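PDB 3DV9: beta-phosphoglucomutase from Bacteroides vulgatus, which probably interconverts beta-glucose 1-phosphate and glucose 6-phosphate as a magnesium-binding phosphomutase of the haloacid dehalogenase (HAD) superfamily. Local coordinates for residues S37-A42 / E60-E65; I188-L193 / V208-L213. One frame throughout, in Å; residues are numbered along the deposited sequence.

Contact 1 of 2, residues S37-A42 / E60-E65; sequences SMPNHA and EAYMHE. With MG (magnesium ion), chain B.
The phenol ring of Y62 meets the helix of S37-A42 obliquely: M38 CB lies 3.5 Å from its CE1, and the methyl CB of A42 lies 3.5 Å from CE2. Its OH ends beside P39, whose N is 3.3 Å away and, as a proline nitrogen, has no hydrogen to offer. The carboxylate of E65 is the second flat group. M38 SE stands almost straight over its carbon, 3.5 Å from E65 CD, while M38 CG and CE cover the same side. The H41 ring has S37 OG at its edge, in plane; S37 OG is hydrogen-bonded to D31. Bends at chi2 (-54°) and chi3 of the selenomethionine fold it over the acid, so the side chain lies between Y62 and E65. A61 CB packs 4.0 Å from A42 CB, at the closest CA approach of the two segments. E65, extended with CG anti to the backbone N (chi1 180°), delivers OE2 to magnesium at 2.1 Å; D29, D31 and N190 complete the protein ligands. The two helices meet here through apolar packing, with the selenoether lying over one side of a metal-bound carboxylate whose charge the magnesium probably offsets.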
loop_
_atom_site.group_PDB
_atom_site.type_symbol
_atom_site.label_atom_id
_atom_site.label_comp_id
_atom_site.label_asym_id
_atom_site.label_seq_id
_atom_site.Cartn_x
_atom_site.Cartn_y
_atom_site.Cartn_z
ATOM N N SER A 37 -3.131 -3.735 10.436
ATOM C CA SER A 37 -3.264 -5.189 10.241
ATOM C C SER A 37 -1.925 -5.916 10.104
ATOM O O SER A 37 -1.869 -7.151 10.108
ATOM C CB SER A 37 -4.035 -5.417 8.943
ATOM O OG SER A 37 -3.398 -4.710 7.892
HETATM N N MSE A 38 -0.825 -5.175 9.952
HETATM C CA MSE A 38 0.440 -5.874 9.635
HETATM C C MSE A 38 0.981 -6.788 10.760
HETATM O O MSE A 38 1.530 -7.862 10.492
HETATM C CB MSE A 38 1.498 -4.868 9.113
HETATM C CG MSE A 38 1.254 -4.398 7.673
HETATM SE SE MSE A 38 1.087 -5.939 6.421
HETATM C CE MSE A 38 2.770 -6.738 6.771
ATOM N N PRO A 39 0.871 -6.362 12.025
ATOM C CA PRO A 39 1.334 -7.301 13.057
ATOM C C PRO A 39 0.697 -8.688 12.928
ATOM O O PRO A 39 1.402 -9.708 13.030
ATOM C CB PRO A 39 0.952 -6.593 14.371
ATOM C CG PRO A 39 0.993 -5.114 14.014
ATOM C CD PRO A 39 0.464 -5.057 12.590
ATOM N N ASN A 40 -0.602 -8.736 12.679
ATOM C CA ASN A 40 -1.310 -10.015 12.475
ATOM C C ASN A 40 -0.867 -10.701 11.194
ATOM O O ASN A 40 -0.600 -11.910 11.191
ATOM C CB ASN A 40 -2.842 -9.831 12.469
ATOM C CG ASN A 40 -3.616 -11.172 12.439
ATOM O OD1 ASN A 40 -3.041 -12.246 12.603
ATOM N ND2 ASN A 40 -4.928 -11.095 12.222
ATOM N N HIS A 41 -0.790 -9.951 10.096
ATOM C CA HIS A 41 -0.339 -10.558 8.829
ATOM C C HIS A 41 1.078 -11.168 8.983
ATOM O O HIS A 41 1.330 -12.292 8.582
ATOM C CB HIS A 41 -0.299 -9.531 7.690
ATOM C CG HIS A 41 -1.631 -9.190 7.095
ATOM N ND1 HIS A 41 -2.374 -10.089 6.355
ATOM C CD2 HIS A 41 -2.305 -8.019 7.048
ATOM C CE1 HIS A 41 -3.480 -9.498 5.933
ATOM N NE2 HIS A 41 -3.454 -8.235 6.324
ATOM N N ALA A 42 2.012 -10.400 9.534
ATOM C CA ALA A 42 3.401 -10.894 9.736
ATOM C C ALA A 42 3.515 -12.145 10.613
ATOM O O ALA A 42 4.229 -13.110 10.258
ATOM C CB ALA A 42 4.296 -9.744 10.291
ATOM N N GLU A 60 11.016 -10.493 7.790
ATOM C CA GLU A 60 11.011 -10.733 6.359
ATOM C C GLU A 60 9.590 -10.614 5.774
ATOM O O GLU A 60 9.434 -10.123 4.646
ATOM C CB GLU A 60 11.700 -12.044 5.977
ATOM C CG GLU A 60 12.092 -12.065 4.494
ATOM C CD GLU A 60 12.476 -13.445 4.000
ATOM O OE1 GLU A 60 12.623 -13.621 2.770
ATOM O OE2 GLU A 60 12.606 -14.348 4.839
ATOM N N ALA A 61 8.564 -11.003 6.539
ATOM C CA ALA A 61 7.162 -10.752 6.127
ATOM C C ALA A 61 6.881 -9.264 5.884
ATOM O O ALA A 61 6.192 -8.899 4.942
ATOM C CB ALA A 61 6.148 -11.339 7.148
ATOM N N TYR A 62 7.417 -8.417 6.768
ATOM C CA TYR A 62 7.323 -6.980 6.575
ATOM C C TYR A 62 8.040 -6.562 5.268
ATOM O O TYR A 62 7.530 -5.731 4.534
ATOM C CB TYR A 62 7.840 -6.249 7.799
ATOM C CG TYR A 62 6.816 -6.055 8.882
ATOM C CD1 TYR A 62 5.898 -4.999 8.810
ATOM C CD2 TYR A 62 6.784 -6.886 10.006
ATOM C CE1 TYR A 62 4.964 -4.765 9.846
ATOM C CE2 TYR A 62 5.854 -6.657 11.044
ATOM C CZ TYR A 62 4.928 -5.614 10.934
ATOM O OH TYR A 62 4.014 -5.328 11.948
HETATM N N MSE A 63 9.230 -7.112 5.011
HETATM C CA MSE A 63 9.944 -6.786 3.770
HETATM C C MSE A 63 9.136 -7.156 2.525
HETATM O O MSE A 63 9.151 -6.387 1.543
HETATM C CB MSE A 63 11.317 -7.459 3.750
HETATM C CG MSE A 63 12.273 -6.815 4.789
HETATM SE SE MSE A 63 12.739 -4.993 4.359
HETATM C CE MSE A 63 13.402 -5.232 2.543
ATOM N N HIS A 64 8.414 -8.279 2.600
ATOM C CA HIS A 64 7.547 -8.778 1.509
ATOM C C HIS A 64 6.106 -8.212 1.522
ATOM O O HIS A 64 5.278 -8.599 0.686
ATOM C CB HIS A 64 7.514 -10.314 1.461
ATOM C CG HIS A 64 8.843 -10.928 1.152
ATOM N ND1 HIS A 64 9.575 -10.587 0.036
ATOM C CD2 HIS A 64 9.586 -11.838 1.827
ATOM C CE1 HIS A 64 10.717 -11.250 0.044
ATOM N NE2 HIS A 64 10.738 -12.033 1.109
ATOM N N GLU A 65 5.826 -7.262 2.427
ATOM C CA GLU A 65 4.509 -6.618 2.481
ATOM C C GLU A 65 4.070 -6.124 1.094
ATOM O O GLU A 65 4.793 -5.395 0.434
ATOM C CB GLU A 65 4.514 -5.447 3.473
ATOM C CG GLU A 65 3.161 -4.759 3.548
ATOM C CD GLU A 65 3.090 -3.726 4.665
ATOM O OE1 GLU A 65 3.969 -3.705 5.564
ATOM O OE2 GLU A 65 2.154 -2.941 4.597
HETATM MG MG MG B . 0.929 -1.917 3.267
HETATM O O HOH W 1 2.235 -1.860 1.255
HETATM O O HOH W 2 0.382 -3.553 2.060
#

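Contact 2 of 2, residues I188-L193 / V208-L213; sequences IENAPL and VNTGPL. With MG (magnesium ion), chain B.
The magnesium site sits at the C-terminal ends of the parallel HAD strands, and here two adjacent strand ends, I188-E189 and V208, open into the loops that build one side of it. The E189-N190 pair probably corresponds to the place where HAD enzymes usually carry the acidic residues of motif IV. N190 gives OD1 to magnesium at 2.3 Å, joining D29, D31 and E65. Its chi1 of 67° sets CG between the backbone N and the carbonyl carbon, and chi2 (-48°) then turns OD1 to the ion. One residue earlier, E189 O accepts from V208 N at 2.7 Å, the last strand-to-strand bond before the loops part, and V208 O then rests 3.1 Å from N190 CB. I188 CG2 and V208 CG2 pack obliquely nearby.

Beyond the strands, the N190 side chain crosses that of T210 at about a right angle, and one water ties the two loops together: it donates to N190 O at 2.7 Å and accepts from N190 ND2 and, at 2.9 Å, from T210 N. T210 OG1 is hydrogen-bonded to G32 O, next to the metal ligand D31. N209 shapes its own loop with an Asx turn, OD1 taking G211 N, while its ND2 reaches L213 O at 2.9 Å. Farther along, L213 CD1 meets P192 CD, also crosswise, beside the helix that starts at P192.

E189 is a second-shell residue. OE1 accepts hydrogen bonds from N190 N, on its anti lone pair, and from a metal-bound water at 2.6 Å; OE2 is held by K165 and Y171. One carboxylate therefore orients both a ligand residue and a water of the ion, and magnesium on OD1 would be expected to polarise the N190 amide, making its N-H a stronger donor.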
loop_
_atom_site.group_PDB
_atom_site.type_symbol
_atom_site.label_atom_id
_atom_site.label_comp_id
_atom_site.label_asym_id
_atom_site.label_seq_id
_atom_site.Cartn_x
_atom_site.Cartn_y
_atom_site.Cartn_z
ATOM N N ILE A 188 -0.340 6.587 -1.427
ATOM C CA ILE A 188 0.000 6.586 0.033
ATOM C C ILE A 188 0.361 5.155 0.413
ATOM O O ILE A 188 -0.504 4.273 0.467
ATOM C CB ILE A 188 -1.174 7.098 0.885
ATOM C CG1 ILE A 188 -1.776 8.394 0.310
ATOM C CG2 ILE A 188 -0.713 7.269 2.360
ATOM C CD1 ILE A 188 -0.728 9.533 0.196
ATOM N N GLU A 189 1.652 4.940 0.695
ATOM C CA GLU A 189 2.211 3.607 0.900
ATOM C C GLU A 189 3.019 3.517 2.198
ATOM O O GLU A 189 3.591 4.530 2.645
ATOM C CB GLU A 189 3.078 3.228 -0.306
ATOM C CG GLU A 189 2.250 2.422 -1.302
ATOM C CD GLU A 189 2.029 0.929 -0.844
ATOM O OE1 GLU A 189 2.417 0.544 0.304
ATOM O OE2 GLU A 189 1.449 0.143 -1.634
ATOM N N ASN A 190 3.143 2.297 2.747
ATOM C CA ASN A 190 3.932 2.143 3.999
ATOM C C ASN A 190 5.039 1.090 3.882
ATOM O O ASN A 190 5.764 0.890 4.851
ATOM C CB ASN A 190 3.019 1.749 5.172
ATOM C CG ASN A 190 2.447 0.346 4.992
ATOM O OD1 ASN A 190 1.945 0.017 3.924
ATOM N ND2 ASN A 190 2.613 -0.498 5.979
ATOM N N ALA A 191 5.153 0.428 2.725
ATOM C CA ALA A 191 6.098 -0.690 2.591
ATOM C C ALA A 191 7.022 -0.487 1.381
ATOM O O ALA A 191 6.625 0.144 0.426
ATOM C CB ALA A 191 5.342 -1.977 2.430
ATOM N N PRO A 192 8.248 -1.031 1.443
ATOM C CA PRO A 192 9.181 -0.756 0.360
ATOM C C PRO A 192 8.643 -1.252 -0.983
ATOM O O PRO A 192 8.795 -0.570 -1.981
ATOM C CB PRO A 192 10.450 -1.553 0.747
ATOM C CG PRO A 192 10.016 -2.502 1.781
ATOM C CD PRO A 192 8.876 -1.819 2.513
ATOM N N LEU A 193 8.058 -2.443 -1.044
ATOM C CA LEU A 193 7.609 -2.950 -2.370
ATOM C C LEU A 193 6.403 -2.161 -2.911
ATOM O O LEU A 193 6.262 -1.988 -4.125
ATOM C CB LEU A 193 7.246 -4.429 -2.310
ATOM C CG LEU A 193 8.407 -5.376 -1.976
ATOM C CD1 LEU A 193 7.870 -6.772 -1.768
ATOM C CD2 LEU A 193 9.480 -5.347 -3.041
ATOM N N VAL A 208 4.566 6.437 4.336
ATOM C CA VAL A 208 4.192 6.696 5.737
ATOM C C VAL A 208 4.686 5.477 6.487
ATOM O O VAL A 208 4.199 4.339 6.272
ATOM C CB VAL A 208 2.632 6.842 5.898
ATOM C CG1 VAL A 208 2.262 7.102 7.376
ATOM C CG2 VAL A 208 2.018 7.921 4.951
ATOM N N ASN A 209 5.682 5.689 7.341
ATOM C CA ASN A 209 6.344 4.560 8.003
ATOM C C ASN A 209 5.569 4.138 9.250
ATOM O O ASN A 209 5.760 4.710 10.309
ATOM C CB ASN A 209 7.821 4.852 8.329
ATOM C CG ASN A 209 8.561 3.594 8.698
ATOM O OD1 ASN A 209 7.928 2.549 8.878
ATOM N ND2 ASN A 209 9.884 3.666 8.800
ATOM N N THR A 210 4.742 3.092 9.140
ATOM C CA THR A 210 3.903 2.723 10.263
ATOM C C THR A 210 4.379 1.427 10.862
ATOM O O THR A 210 3.700 0.843 11.720
ATOM C CB THR A 210 2.442 2.520 9.795
ATOM O OG1 THR A 210 2.413 1.443 8.843
ATOM C CG2 THR A 210 1.880 3.808 9.159
ATOM N N GLY A 211 5.531 0.927 10.394
ATOM C CA GLY A 211 5.991 -0.392 10.851
ATOM C C GLY A 211 7.352 -0.368 11.519
ATOM O O GLY A 211 7.806 0.680 11.965
ATOM N N PRO A 212 8.013 -1.530 11.577
ATOM C CA PRO A 212 9.294 -1.742 12.285
ATOM C C PRO A 212 10.568 -1.443 11.472
ATOM O O PRO A 212 11.707 -1.530 12.012
ATOM C CB PRO A 212 9.246 -3.226 12.610
ATOM C CG PRO A 212 8.453 -3.837 11.485
ATOM C CD PRO A 212 7.481 -2.782 11.003
ATOM N N LEU A 213 10.388 -1.157 10.177
ATOM C CA LEU A 213 11.516 -0.946 9.257
ATOM C C LEU A 213 12.080 0.467 9.347
ATOM O O LEU A 213 11.394 1.401 9.764
ATOM C CB LEU A 213 11.111 -1.255 7.797
ATOM C CG LEU A 213 10.469 -2.653 7.581
ATOM C CD1 LEU A 213 10.115 -2.858 6.082
ATOM C CD2 LEU A 213 11.345 -3.777 8.098
HETATM MG MG MG B . 0.929 -1.917 3.267
HETATM O O HOH W 1 2.235 -1.860 1.255
HETATM O O HOH W 3 5.249 0.727 7.516
HETATM O O HOH W 2 0.382 -3.553 2.060
#

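From the N terminus, strand 25-29 ends at D29, and the loop after it supplies D31 to the metal before helix 38-51 begins. Contact 1 then closes a short helical hairpin, bringing helix 58-63 back so that E65 reaches the same ion. The chain runs through helices 69-81 and 87-101, then adds strands 126-130 and 155-156 before strand 185-189, where contact 2 closes the beta-alpha-beta crossover through helix 192-200 to strand 204-208. The two closures follow in series, neither nested nor crossed, yet they touch: E65 OE2 and N190 ND2 are 2.8 Å apart, a probable hydrogen bond, and Y62 packs on P212. Magnesium and two shared waters thus join the helical hairpin to the sheet.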